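Local coordinates for saframycin Mx1 synthetase B (Legionella pneumophila subsp. pneumophila, PDB 3KXW), which belongs to the ANL superfamily of AMP-binding enzymes, pairing an AMP-binding enzyme region with a C-terminal Disco-interacting protein 2-like AMP domain, at residues E507-F512 and I543-M548; Q471-S476 and C489-I494. All blocks are in the same frame, centred on the assembly; numbering follows the deposited sequence.

Interaction 1 (E507-F512 and I543-M548)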
# COMPACT_ATOMS: atom_id res chain seq x y z
N GLU A 507 1.28 -10.11 -27.89
CA GLU A 507 1.38 -11.14 -28.93
C GLU A 507 2.16 -12.31 -28.33
O GLU A 507 3.09 -12.09 -27.54
CB GLU A 507 2.16 -10.60 -30.12
CG GLU A 507 1.53 -9.41 -30.81
CD GLU A 507 2.38 -8.92 -31.99
OE1 GLU A 507 3.61 -9.16 -31.97
OE2 GLU A 507 1.81 -8.30 -32.91
N VAL A 508 1.79 -13.54 -28.67
CA VAL A 508 2.57 -14.68 -28.24
C VAL A 508 3.14 -15.35 -29.48
O VAL A 508 2.46 -15.46 -30.50
CB VAL A 508 1.73 -15.71 -27.41
CG1 VAL A 508 1.27 -15.07 -26.09
CG2 VAL A 508 0.54 -16.16 -28.19
N LYS A 509 4.41 -15.76 -29.41
CA LYS A 509 5.02 -16.44 -30.54
C LYS A 509 4.24 -17.68 -30.92
O LYS A 509 4.03 -17.94 -32.10
CB LYS A 509 6.48 -16.83 -30.25
CG LYS A 509 7.43 -15.65 -30.04
CD LYS A 509 8.84 -16.12 -29.68
CE LYS A 509 9.77 -14.95 -29.50
NZ LYS A 509 11.15 -15.45 -29.22
N ASN A 510 3.86 -18.47 -29.92
CA ASN A 510 3.18 -19.74 -30.12
C ASN A 510 1.70 -19.65 -29.76
O ASN A 510 1.31 -19.68 -28.58
CB ASN A 510 3.87 -20.88 -29.34
CG ASN A 510 3.32 -22.27 -29.71
OD1 ASN A 510 2.17 -22.39 -30.11
ND2 ASN A 510 4.14 -23.31 -29.57
N ARG A 511 0.87 -19.53 -30.79
CA ARG A 511 -0.57 -19.31 -30.60
C ARG A 511 -1.31 -20.53 -30.09
O ARG A 511 -2.49 -20.46 -29.74
CB ARG A 511 -1.22 -18.81 -31.90
CG ARG A 511 -1.38 -19.88 -32.99
CD ARG A 511 -1.84 -19.25 -34.30
NE ARG A 511 -2.17 -20.25 -35.31
CZ ARG A 511 -3.25 -21.03 -35.26
NH1 ARG A 511 -4.09 -20.93 -34.24
NH2 ARG A 511 -3.50 -21.91 -36.23
N PHE A 512 -0.61 -21.66 -30.06
CA PHE A 512 -1.16 -22.88 -29.47
C PHE A 512 -0.75 -23.04 -28.01
O PHE A 512 -0.98 -24.09 -27.43
CB PHE A 512 -0.68 -24.10 -30.26
CG PHE A 512 -0.94 -23.98 -31.72
CD1 PHE A 512 -2.21 -24.19 -32.22
CD2 PHE A 512 0.08 -23.63 -32.59
CE1 PHE A 512 -2.47 -24.08 -33.58
CE2 PHE A 512 -0.16 -23.50 -33.96
CZ PHE A 512 -1.44 -23.73 -34.45
N ILE A 543 -2.75 -12.51 -28.05
CA ILE A 543 -3.10 -12.58 -29.46
C ILE A 543 -1.92 -13.14 -30.25
O ILE A 543 -0.81 -13.19 -29.73
CB ILE A 543 -3.49 -11.18 -29.98
CG1 ILE A 543 -2.28 -10.24 -29.93
CG2 ILE A 543 -4.67 -10.62 -29.16
CD1 ILE A 543 -2.53 -8.96 -30.69
N PRO A 544 -2.15 -13.56 -31.51
CA PRO A 544 -1.07 -14.15 -32.32
C PRO A 544 0.01 -13.15 -32.71
O PRO A 544 -0.21 -11.94 -32.73
CB PRO A 544 -1.81 -14.64 -33.59
CG PRO A 544 -3.25 -14.73 -33.20
CD PRO A 544 -3.44 -13.59 -32.22
N LEU A 545 1.18 -13.68 -33.04
CA LEU A 545 2.28 -12.90 -33.58
C LEU A 545 1.85 -12.07 -34.78
O LEU A 545 1.00 -12.49 -35.56
CB LEU A 545 3.42 -13.82 -34.02
CG LEU A 545 4.62 -14.04 -33.12
CD1 LEU A 545 5.80 -14.52 -33.98
CD2 LEU A 545 5.00 -12.77 -32.34
N LYS A 546 2.44 -10.88 -34.90
CA LYS A 546 2.18 -9.97 -36.01
C LYS A 546 0.73 -9.46 -36.06
O LYS A 546 0.30 -8.86 -37.05
CB LYS A 546 2.59 -10.63 -37.35
CG LYS A 546 2.53 -9.70 -38.58
CD LYS A 546 3.62 -8.62 -38.56
CE LYS A 546 3.79 -7.96 -39.95
NZ LYS A 546 4.91 -6.96 -40.02
N ALA A 547 -0.02 -9.66 -34.98
CA ALA A 547 -1.42 -9.24 -34.99
C ALA A 547 -1.54 -7.73 -34.74
O ALA A 547 -2.56 -7.13 -35.05
CB ALA A 547 -2.23 -10.02 -33.97
N MSE A 548 -0.49 -7.13 -34.18
CA MSE A 548 -0.40 -5.68 -34.06
C MSE A 548 0.37 -5.08 -35.23
O MSE A 548 1.47 -5.53 -35.55
CB MSE A 548 0.32 -5.30 -32.76
CG MSE A 548 -0.34 -5.85 -31.51
SE MSE A 548 0.62 -5.31 -29.88
CE MSE A 548 -0.41 -6.39 -28.60
O HOH W 1 3.53 -6.59 -34.28
O HOH W 2 1.40 -16.61 -32.96
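E507 and I543 face each other as a parallel pair at the C-terminal ends of two neighbouring strands, their CA atoms 4.7 Å apart. One carbonyl carries much of the backbone join: I543 O accepts V508 N at 2.8 Å, the donor lying almost on the C=O line (174°), and also takes a CA-H...O contact from E507 CA at 3.1 Å. Beyond this point the two segments part, and a bridging water spans the gap, donating to V508 O and accepting from L545 N. In segment 543-548, P544 to A547 forms a type II turn, closed by A547 N to P544 O, with K546 at positive phi (64°). The strands are the two parallel arms of a beta-alpha-beta unit whose crossover is helix 515-533, so the contact sits where the first arm leaves the sheet toward that helix and the second folds into the turn. E507 ties the two exits together. Its CG is anti to the carbonyl carbon (chi1 -62°) and the chain beyond is extended, passing I543 CG1 at 4.0 Å from E507 CG, before OE2 accepts M548 N at 2.9 Å just past the turn. A second water donates both to this oxygen and to M548 O, while OE1 accepts a hydrogen bond from K488 N, so both oxygens of this buried carboxylate are satisfied. M548, a selenomethionine, lays CB 3.4 Å from E507 OE2. On the solvent side, L545 leans across the departing backbone, its CG 3.5 Å from K509 CA; K509 NZ itself reaches H484 O.

Interaction 2 (Q471-S476 and C489-I494)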
# COMPACT_ATOMS: atom_id res chain seq x y z
N GLN A 471 3.79 3.22 -21.13
CA GLN A 471 5.09 3.06 -21.76
C GLN A 471 6.06 2.30 -20.85
O GLN A 471 6.83 1.46 -21.32
CB GLN A 471 5.65 4.44 -22.15
CG GLN A 471 4.66 5.29 -22.99
CD GLN A 471 3.46 5.85 -22.18
OE1 GLN A 471 3.50 5.95 -20.97
NE2 GLN A 471 2.40 6.23 -22.88
N ASP A 472 6.01 2.57 -19.55
CA ASP A 472 6.97 1.95 -18.66
C ASP A 472 6.67 0.48 -18.40
O ASP A 472 7.58 -0.32 -18.23
CB ASP A 472 7.11 2.73 -17.35
CG ASP A 472 7.80 4.07 -17.55
OD1 ASP A 472 8.44 4.28 -18.60
OD2 ASP A 472 7.72 4.92 -16.63
N ILE A 473 5.39 0.13 -18.39
CA ILE A 473 4.96 -1.27 -18.25
C ILE A 473 5.37 -2.05 -19.49
O ILE A 473 5.85 -3.17 -19.39
CB ILE A 473 3.44 -1.37 -18.07
CG1 ILE A 473 3.00 -0.82 -16.71
CG2 ILE A 473 2.97 -2.81 -18.24
CD1 ILE A 473 1.49 -0.65 -16.60
N GLU A 474 5.20 -1.44 -20.66
CA GLU A 474 5.61 -2.09 -21.90
C GLU A 474 7.12 -2.36 -21.90
O GLU A 474 7.57 -3.43 -22.31
CB GLU A 474 5.17 -1.25 -23.11
CG GLU A 474 3.65 -1.18 -23.23
CD GLU A 474 3.15 -0.06 -24.15
OE1 GLU A 474 3.99 0.65 -24.74
OE2 GLU A 474 1.92 0.08 -24.29
N PHE A 475 7.88 -1.39 -21.41
CA PHE A 475 9.33 -1.53 -21.28
C PHE A 475 9.70 -2.72 -20.40
O PHE A 475 10.59 -3.52 -20.75
CB PHE A 475 9.97 -0.27 -20.70
CG PHE A 475 11.47 -0.35 -20.58
CD1 PHE A 475 12.29 0.08 -21.60
CD2 PHE A 475 12.06 -0.88 -19.43
CE1 PHE A 475 13.67 0.00 -21.49
CE2 PHE A 475 13.44 -0.97 -19.32
CZ PHE A 475 14.25 -0.52 -20.36
N SER A 476 9.05 -2.81 -19.24
CA SER A 476 9.27 -3.91 -18.31
C SER A 476 9.06 -5.27 -18.98
O SER A 476 9.91 -6.16 -18.87
CB SER A 476 8.37 -3.77 -17.07
OG SER A 476 8.85 -2.75 -16.20
N CYS A 489 3.82 -5.86 -27.32
CA CYS A 489 2.87 -5.74 -26.23
C CYS A 489 2.36 -4.29 -26.10
O CYS A 489 2.95 -3.35 -26.64
CB CYS A 489 3.50 -6.19 -24.91
SG CYS A 489 4.70 -5.02 -24.19
N ALA A 490 1.28 -4.13 -25.36
CA ALA A 490 0.72 -2.82 -25.13
C ALA A 490 0.01 -2.86 -23.78
O ALA A 490 -0.53 -3.89 -23.41
CB ALA A 490 -0.24 -2.45 -26.24
N ALA A 491 0.07 -1.75 -23.05
CA ALA A 491 -0.61 -1.64 -21.76
C ALA A 491 -1.44 -0.36 -21.77
O ALA A 491 -1.00 0.64 -22.28
CB ALA A 491 0.40 -1.60 -20.64
N PHE A 492 -2.62 -0.41 -21.17
CA PHE A 492 -3.48 0.75 -21.13
C PHE A 492 -4.57 0.52 -20.13
O PHE A 492 -4.82 -0.62 -19.74
CB PHE A 492 -4.08 1.03 -22.51
CG PHE A 492 -4.70 -0.16 -23.17
CD1 PHE A 492 -6.06 -0.42 -23.03
CD2 PHE A 492 -3.94 -1.05 -23.90
CE1 PHE A 492 -6.64 -1.53 -23.63
CE2 PHE A 492 -4.52 -2.16 -24.49
CZ PHE A 492 -5.87 -2.40 -24.37
N VAL A 493 -5.24 1.59 -19.75
CA VAL A 493 -6.35 1.48 -18.81
C VAL A 493 -7.67 1.72 -19.51
O VAL A 493 -7.82 2.68 -20.29
CB VAL A 493 -6.22 2.50 -17.67
CG1 VAL A 493 -7.42 2.39 -16.71
CG2 VAL A 493 -4.93 2.26 -16.93
N ILE A 494 -8.63 0.85 -19.22
CA ILE A 494 -9.97 0.90 -19.78
C ILE A 494 -10.92 1.29 -18.68
O ILE A 494 -10.81 0.77 -17.57
CB ILE A 494 -10.37 -0.50 -20.28
CG1 ILE A 494 -9.47 -0.90 -21.44
CG2 ILE A 494 -11.83 -0.56 -20.70
CD1 ILE A 494 -9.28 0.22 -22.43
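The carboxylate of E474 is the flat group that meets the opposing segment: A491 N donates to the anti lone pair of its OE2 at 2.9 Å (162° at the hydrogen), while R558 NE forms a salt bridge with the same oxygen. Of the two phenyl rings, that of F475 stacks on H479, and that of F492 has I494 CD1 in plane at its edge and packs against C561 and R562 of helix 554-567, clear of the helix 469-479 segment. This is a helix-on-sheet contact within the C-terminal domain: helix 469-479 lies beside strand 486-496, an outermost strand of a four-stranded mixed sheet, with segment axes 7.2 Å apart and directions 147° from parallel. The bond follows from that edge position. A490 and F492 pair through their backbones with strand 499-508, whereas A491 N, between them, turns to the carboxylate. With chi1 at -66° CG of E474 starts out beside the backbone N, and the rest of the side chain runs straight on to A491; its buried charge is probably stabilised by R558. Alongside, the methyl of A491 meets I473 CG2 at 3.7 Å, and I473 continues to L502 and V529. Nearer the start of the strand segment, C489 SG packs 3.9 Å from E474 CB and 3.8 Å from E474 O.

How the interactions relate
Interactions 1 and 2 lie on one four-stranded sheet, their centres about 17 Å apart, and in each a buried glutamate accepts a backbone N-H of strand 486-496: E507 through K488 N, E474 through A491 N. They meet directly where M548 CE packs 4.1 Å from C489 CA. Helix 554-567 links them further, since C561 touches both M548 and A490 while R558 of the same helix pairs with E474. In sequence, both segments of interaction 2 come before those of interaction 1. Neither contributes residues to the pocket holding 5'-o-[(s)-(dodecanoyloxy)(hydroxy)phosphoryl]adenosine, and interaction 1 is the more peripheral, about 35 Å between its centre and that of the chain against 21 Å.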